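Local coordinates for protein URE2 (Lodderomyces elongisporus NRRL YB-4239, PDB 4EXJ) that is of unknown function but, as a glutathione S-transferase-like member of that superfamily, may bind glutathione and take part in transcription regulation, at residues P36-D39 / I40-D43; D43-L46 / K47-A51; N13-K16 / P17-L20. One frame throughout, in Å; residues are numbered along the deposited sequence. Where two conformers were deposited one is given.

Contact 1 of 3, residues P36-D39 / I40-D43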
loop_
_atom_site.group_PDB
_atom_site.type_symbol
_atom_site.label_atom_id
_atom_site.label_comp_id
_atom_site.label_asym_id
_atom_site.label_seq_id
_atom_site.Cartn_x
_atom_site.Cartn_y
_atom_site.Cartn_z
ATOM N N PRO B 36 23.843 2.546 1.551
ATOM C CA PRO B 36 22.993 2.652 2.740
ATOM C C PRO B 36 23.496 3.708 3.720
ATOM O O PRO B 36 24.594 4.236 3.553
ATOM C CB PRO B 36 23.078 1.252 3.371
ATOM C CG PRO B 36 24.347 0.677 2.858
ATOM C CD PRO B 36 24.568 1.265 1.497
ATOM N N THR B 37 22.686 4.022 4.727
ATOM C CA THR B 37 23.069 5.007 5.731
ATOM C C THR B 37 22.603 4.551 7.098
ATOM O O THR B 37 21.535 3.955 7.229
ATOM C CB THR B 37 22.461 6.399 5.439
ATOM O OG1 THR B 37 22.850 7.327 6.464
ATOM C CG2 THR B 37 20.946 6.312 5.392
ATOM N N LYS B 38 23.414 4.828 8.111
ATOM C CA LYS B 38 23.017 4.596 9.491
ATOM C C LYS B 38 22.218 5.783 10.043
ATOM O O LYS B 38 21.727 5.731 11.160
ATOM C CB LYS B 38 24.249 4.347 10.366
ATOM C CG LYS B 38 24.845 2.956 10.234
ATOM C CD LYS B 38 26.148 2.843 11.021
ATOM C CE LYS B 38 26.022 3.454 12.416
ATOM N NZ LYS B 38 25.017 2.757 13.271
ATOM N N ASP B 39 22.091 6.851 9.262
ATOM C CA ASP B 39 21.378 8.054 9.715
ATOM C C ASP B 39 19.895 7.813 10.017
ATOM O O ASP B 39 19.317 8.464 10.890
ATOM C CB ASP B 39 21.506 9.190 8.695
ATOM C CG ASP B 39 22.876 9.862 8.719
ATOM O OD1 ASP B 39 23.790 9.344 9.394
ATOM O OD2 ASP B 39 23.039 10.907 8.052
ATOM N N ILE B 40 19.282 6.888 9.286
ATOM C CA ILE B 40 17.859 6.622 9.445
ATOM C C ILE B 40 17.565 5.755 10.663
ATOM O O ILE B 40 16.409 5.459 10.948
ATOM C CB ILE B 40 17.226 5.997 8.171
ATOM C CG1 ILE B 40 17.859 4.640 7.860
ATOM C CG2 ILE B 40 17.359 6.956 6.991
ATOM C CD1 ILE B 40 17.161 3.885 6.742
ATOM N N GLN B 41 18.611 5.355 11.382
ATOM C CA GLN B 41 18.433 4.635 12.644
ATOM C C GLN B 41 18.725 5.546 13.838
ATOM O O GLN B 41 18.624 5.120 14.990
ATOM C CB GLN B 41 19.340 3.401 12.705
ATOM C CG GLN B 41 18.977 2.304 11.726
ATOM C CD GLN B 41 20.178 1.454 11.347
ATOM O OE1 GLN B 41 21.067 1.213 12.164
ATOM N NE2 GLN B 41 20.212 1.002 10.099
ATOM N N GLU B 42 19.090 6.791 13.559
ATOM C CA GLU B 42 19.408 7.758 14.616
ATOM C C GLU B 42 18.136 8.272 15.287
ATOM O O GLU B 42 17.053 8.251 14.694
ATOM C CB GLU B 42 20.180 8.939 14.032
ATOM C CG GLU B 42 21.505 8.574 13.384
ATOM C CD GLU B 42 22.646 8.565 14.376
ATOM O OE1 GLU B 42 22.408 8.236 15.560
ATOM O OE2 GLU B 42 23.782 8.893 13.969
ATOM N N ASP B 43 18.256 8.757 16.520
ATOM C CA ASP B 43 17.062 9.203 17.239
ATOM C C ASP B 43 16.302 10.315 16.508
ATOM O O ASP B 43 15.067 10.330 16.491
ATOM C CB ASP B 43 17.417 9.644 18.667
ATOM C CG ASP B 43 17.641 8.465 19.603
ATOM O OD1 ASP B 43 17.400 7.315 19.182
ATOM O OD2 ASP B 43 18.056 8.684 20.762
HETATM O O HOH W 1 19.939 1.991 7.884
#
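Thr37 and Ile40 meet in a local contact within one tight turn on the surface, in the loop that leads from strand 28-32 to helix 43-48. The methyl groups do the touching: Thr37 CG2 lies 4.0 Å from Ile40 CG2, and the two side chains cross at a slant. On its other branch, Ile40 CG1 is 3.8 Å from Thr37 O. Ile40 packs on Phe33, Trp35 and Val54, on the side turned to the domain, and Asp39 also touches Phe33. With chi1 at 179°, Thr37 OG1 sits beside its own carbonyl carbon and accepts the backbone N-H of Asp39, N to OG1 2.9 Å. The same hydroxyl position leaves CG2 turned to Ile40. Two backbone bonds close the turn. Gln41 N donates to Lys38 O at 3.1 Å and Glu42 N to Asp39 O at 3.2 Å. Glu42 CG, held beside its own backbone N (chi1 -60°), comes 3.3 Å from Asp39 O; the chain then bends at chi2. The carboxylates of Asp39 and Glu42 are near each other, with OD1 and OE2 4.6 Å apart. Their like charges would probably repel weakly. Glu42 then takes the N-cap position of helix 43-48. An ST turn thus runs into successive i to i+3 bonds, the pattern of a short 3-10 turn in the N-terminal domain of a glutathione S-transferase.

Contact 2 of 3, residues D43-L46 / K47-A51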
loop_
_atom_site.group_PDB
_atom_site.type_symbol
_atom_site.label_atom_id
_atom_site.label_comp_id
_atom_site.label_asym_id
_atom_site.label_seq_id
_atom_site.Cartn_x
_atom_site.Cartn_y
_atom_site.Cartn_z
ATOM N N ASP B 43 18.256 8.757 16.520
ATOM C CA ASP B 43 17.062 9.203 17.239
ATOM C C ASP B 43 16.302 10.315 16.508
ATOM O O ASP B 43 15.067 10.330 16.491
ATOM C CB ASP B 43 17.417 9.644 18.667
ATOM C CG ASP B 43 17.641 8.465 19.603
ATOM O OD1 ASP B 43 17.400 7.315 19.182
ATOM O OD2 ASP B 43 18.056 8.684 20.762
ATOM N N TRP B 44 17.030 11.246 15.899
ATOM C CA TRP B 44 16.385 12.411 15.316
ATOM C C TRP B 44 15.523 11.995 14.133
ATOM O O TRP B 44 14.450 12.562 13.912
ATOM C CB TRP B 44 17.406 13.455 14.884
ATOM C CG TRP B 44 18.226 13.043 13.705
ATOM C CD1 TRP B 44 19.421 12.401 13.734
ATOM C CD2 TRP B 44 17.905 13.243 12.322
ATOM N NE1 TRP B 44 19.876 12.185 12.456
ATOM C CE2 TRP B 44 18.966 12.701 11.569
ATOM C CE3 TRP B 44 16.831 13.840 11.649
ATOM C CZ2 TRP B 44 18.984 12.731 10.176
ATOM C CZ3 TRP B 44 16.847 13.871 10.262
ATOM C CH2 TRP B 44 17.914 13.318 9.542
ATOM N N TYR B 45 16.001 11.009 13.374
ATOM C CA TYR B 45 15.214 10.512 12.243
ATOM C C TYR B 45 14.003 9.699 12.684
ATOM O O TYR B 45 12.917 9.872 12.137
ATOM C CB TYR B 45 16.051 9.702 11.237
ATOM C CG TYR B 45 15.268 9.485 9.960
ATOM C CD1 TYR B 45 14.647 8.267 9.695
ATOM C CD2 TYR B 45 15.106 10.526 9.051
ATOM C CE1 TYR B 45 13.896 8.085 8.534
ATOM C CE2 TYR B 45 14.355 10.354 7.904
ATOM C CZ TYR B 45 13.761 9.129 7.653
ATOM O OH TYR B 45 13.006 8.954 6.506
ATOM N N LEU B 46 14.184 8.815 13.665
ATOM C CA LEU B 46 13.097 7.945 14.127
ATOM C C LEU B 46 11.978 8.747 14.784
ATOM O O LEU B 46 10.842 8.296 14.848
ATOM C CB LEU B 46 13.618 6.887 15.100
ATOM C CG LEU B 46 14.518 5.807 14.508
ATOM C CD1 LEU B 46 14.855 4.768 15.569
ATOM C CD2 LEU B 46 13.856 5.137 13.299
ATOM N N LYS B 47 12.313 9.937 15.271
ATOM C CA LYS B 47 11.319 10.861 15.773
ATOM C C LYS B 47 10.436 11.380 14.627
ATOM O O LYS B 47 9.230 11.560 14.791
ATOM C CB LYS B 47 12.017 12.029 16.482
ATOM C CG LYS B 47 11.076 13.032 17.126
ATOM C CD LYS B 47 11.786 13.795 18.246
ATOM C CE LYS B 47 10.825 14.682 19.025
ATOM N NZ LYS B 47 10.382 15.846 18.218
ATOM N N LEU B 48 11.048 11.617 13.469
ATOM C CA LEU B 48 10.313 12.084 12.290
ATOM C C LEU B 48 9.541 10.935 11.636
ATOM O O LEU B 48 8.414 11.118 11.138
ATOM C CB LEU B 48 11.279 12.692 11.272
ATOM C CG LEU B 48 12.099 13.922 11.710
ATOM C CD1 LEU B 48 13.050 14.360 10.604
ATOM C CD2 LEU B 48 11.184 15.067 12.096
ATOM N N ASN B 49 10.151 9.754 11.650
ATOM C CA ASN B 49 9.610 8.586 10.949
ATOM C C ASN B 49 9.935 7.309 11.706
ATOM O O ASN B 49 10.966 6.696 11.479
ATOM C CB ASN B 49 10.164 8.532 9.508
ATOM C CG ASN B 49 9.443 7.512 8.642
ATOM O OD1 ASN B 49 8.901 6.532 9.149
ATOM N ND2 ASN B 49 9.418 7.752 7.329
ATOM N N PRO B 50 9.059 6.916 12.644
ATOM C CA PRO B 50 9.336 5.729 13.475
ATOM C C PRO B 50 9.436 4.425 12.681
ATOM O O PRO B 50 9.995 3.446 13.171
ATOM C CB PRO B 50 8.140 5.666 14.445
ATOM C CG PRO B 50 7.236 6.796 14.085
ATOM C CD PRO B 50 7.923 7.712 13.134
ATOM N N ALA B 51 8.911 4.421 11.462
ATOM C CA ALA B 51 9.030 3.249 10.591
ATOM C C ALA B 51 10.477 3.009 10.167
ATOM O O ALA B 51 10.818 1.916 9.716
ATOM C CB ALA B 51 8.138 3.403 9.366
#
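Tyr45 and Leu46 meet Asn49 and Pro50 where the chain leaves helix 43-48. Tyr45 O receives Asn49 N at 2.8 Å. Leu48 N makes a weak second bond to the same oxygen. The Tyr45 side chain has CG anti to the backbone N (chi1 -167°), which sends the ring alongside Asn49. Tyr45 CE1 lies 3.9 Å from Asn49 CB, and the ring and amide planes are 25° apart. Their polar ends share an outside partner: Tyr45 OH and Asn49 ND2 both bond to Thr56 OG1, and Tyr45 OH also bonds to Ile53 O. These bonds hold the two polar ends in place beside strand 56-58.

Leu46 does a different job. Its O lies 3.4 Å from Pro50 CD. Pro50 has no N-H to give it, so the usual helical bond is missing here. Leu46 CD2 rests 3.8 Å from Asn49 O. Lys47 joins through its backbone, N to Asp43 O at 3.0 Å, while its CB lies 3.6 Å from Trp44 O. On another side of the helix, Leu48 CD1 touches the edge of the Trp44 ring, 3.8 Å from CZ3. Pro50 also packs on Phe145 of the second subunit. A short helix leaving through Asn-Pro, with Tyr45 and the Asn49 that follows the helix both tied to the start of strand 56-58, fits the thioredoxin-like domain of glutathione S-transferases.

Contact 3 of 3, residues N13-K16 / P17-L20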
loop_
_atom_site.group_PDB
_atom_site.type_symbol
_atom_site.label_atom_id
_atom_site.label_comp_id
_atom_site.label_asym_id
_atom_site.label_seq_id
_atom_site.Cartn_x
_atom_site.Cartn_y
_atom_site.Cartn_z
ATOM N N ASN B 13 11.525 3.728 -3.251
ATOM C CA ASN B 13 10.599 4.635 -2.552
ATOM C C ASN B 13 11.099 6.072 -2.425
ATOM O O ASN B 13 10.312 7.020 -2.504
ATOM C CB ASN B 13 10.254 4.101 -1.154
ATOM C CG ASN B 13 9.117 3.088 -1.173
ATOM O OD1 ASN B 13 8.263 3.101 -2.066
ATOM N ND2 ASN B 13 9.109 2.206 -0.194
ATOM N N GLY B 14 12.410 6.243 -2.242
ATOM C CA GLY B 14 12.966 7.562 -2.011
ATOM C C GLY B 14 12.799 8.526 -3.172
ATOM O O GLY B 14 12.635 9.727 -2.980
ATOM N N ARG B 15 12.868 7.995 -4.393
ATOM C CA ARG B 15 12.960 8.834 -5.575
ATOM C C ARG B 15 11.614 9.390 -6.012
ATOM O O ARG B 15 11.570 10.350 -6.741
ATOM C CB ARG B 15 13.642 8.063 -6.720
ATOM C CG ARG B 15 15.157 7.990 -6.559
ATOM C CD ARG B 15 15.676 6.742 -7.303
ATOM N NE ARG B 15 17.128 6.732 -7.454
ATOM C CZ ARG B 15 17.769 5.705 -8.000
ATOM N NH1 ARG B 15 17.071 4.644 -8.392
ATOM N NH2 ARG B 15 19.098 5.735 -8.146
ATOM N N LYS B 16 10.522 8.794 -5.547
ATOM C CA LYS B 16 9.216 9.211 -6.043
ATOM C C LYS B 16 8.875 10.679 -5.745
ATOM O O LYS B 16 8.607 11.457 -6.664
ATOM C CB LYS B 16 8.142 8.291 -5.508
ATOM C CG LYS B 16 8.169 6.908 -6.126
ATOM C CD LYS B 16 6.967 6.112 -5.664
ATOM C CE LYS B 16 7.331 4.722 -5.350
ATOM N NZ LYS B 16 6.443 4.035 -4.355
ATOM N N PRO B 17 8.861 11.068 -4.459
ATOM C CA PRO B 17 8.527 12.465 -4.160
ATOM C C PRO B 17 9.631 13.424 -4.599
ATOM O O PRO B 17 9.372 14.587 -4.887
ATOM C CB PRO B 17 8.321 12.469 -2.622
ATOM C CG PRO B 17 9.042 11.256 -2.125
ATOM C CD PRO B 17 9.058 10.245 -3.250
ATOM N N LEU B 18 10.839 12.919 -4.737
ATOM C CA LEU B 18 11.916 13.698 -5.251
ATOM C C LEU B 18 11.678 14.115 -6.688
ATOM O O LEU B 18 11.766 15.257 -7.024
ATOM C CB LEU B 18 13.167 12.848 -5.191
ATOM C CG LEU B 18 14.479 13.409 -5.693
ATOM C CD1 LEU B 18 14.863 14.542 -4.832
ATOM C CD2 LEU B 18 15.543 12.329 -5.602
ATOM N N VAL B 19 11.302 13.166 -7.513
ATOM C CA VAL B 19 10.925 13.489 -8.887
ATOM C C VAL B 19 9.771 14.508 -8.943
ATOM O O VAL B 19 9.852 15.496 -9.673
ATOM C CB VAL B 19 10.539 12.222 -9.687
ATOM C CG1 VAL B 19 9.869 12.572 -11.020
ATOM C CG2 VAL B 19 11.785 11.335 -9.898
ATOM N N LEU B 20 8.681 14.244 -8.212
ATOM C CA LEU B 20 7.536 15.165 -8.251
ATOM C C LEU B 20 7.912 16.580 -7.795
ATOM O O LEU B 20 7.565 17.558 -8.459
ATOM C CB LEU B 20 6.359 14.647 -7.417
ATOM C CG LEU B 20 5.157 15.603 -7.413
ATOM C CD1 LEU B 20 4.604 15.774 -8.788
ATOM C CD2 LEU B 20 4.077 15.031 -6.505
#
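Lys16 and Pro17 meet on helix 15-23, and the Lys16 side chain can be followed outward from there. Its CB lies against the proline ring, 3.1 Å from Pro17 CD, as the direct link between the two residues requires. CG stands beside the backbone N (chi1 -71°), which turns the chain back toward Asn13. The aliphatic part packs on Ser68 and Val170. The chain bends at chi3 (-139°) and brings CE to 3.8 Å from Asn13 OD1. At the tip, NZ bonds to Asn13 OD1 at 3.1 Å, nearly in line with the amide C=O. It also bonds to Asn69 OD1 and Gln106 OE1. Three side-chain oxygens thus grip this buried ammonium group.

Pro17 has no N-H for the turn before it. Its CD lies 3.5 Å from Asn13 O and also close to Gly14 O. These oxygens find partners elsewhere, in Ser68 OG and Thr8 OG1. The regular bonds follow: Val19 N to Arg15 O at 2.9 Å and Leu20 N to Lys16 O at 3.2 Å. Val19 CG2 also closes on Arg15 O, at 3.3 Å. A bound sulfate lies about 6 Å from the Asn13 side chain and probably comes from the crystallisation liquor.

The helix belongs to a beta-alpha-beta unit between strands 4-8 and 28-32. Pro17 faces helix 68-79 through Ile71 and Ile75. Arg15 reaches helix 163-179, with a salt bridge to Glu177, and Val19 packs on helix 208-213.

Contact 3 is buried, about 6 Å from the centre of the chain to its own centre. Contacts 1 and 2 lie about 21 Å from it, the first at the surface and the second partly buried. All three belong to the N-terminal glutathione S-transferase domain. Contacts 1 and 2 share Asp43 and run into each other, with Ile40 O packed against Leu46 CD2 and the Tyr45 ring. Contact 3 touches neither of them. The chemistry differs with place. Residues 36-43 rely on backbone turns beside acids at the surface. Residues 43-51 send an aromatic hydroxyl and an amide to strand 56-58 and the loop before it. Residues 13-20 bury charged ends among partners from several helices.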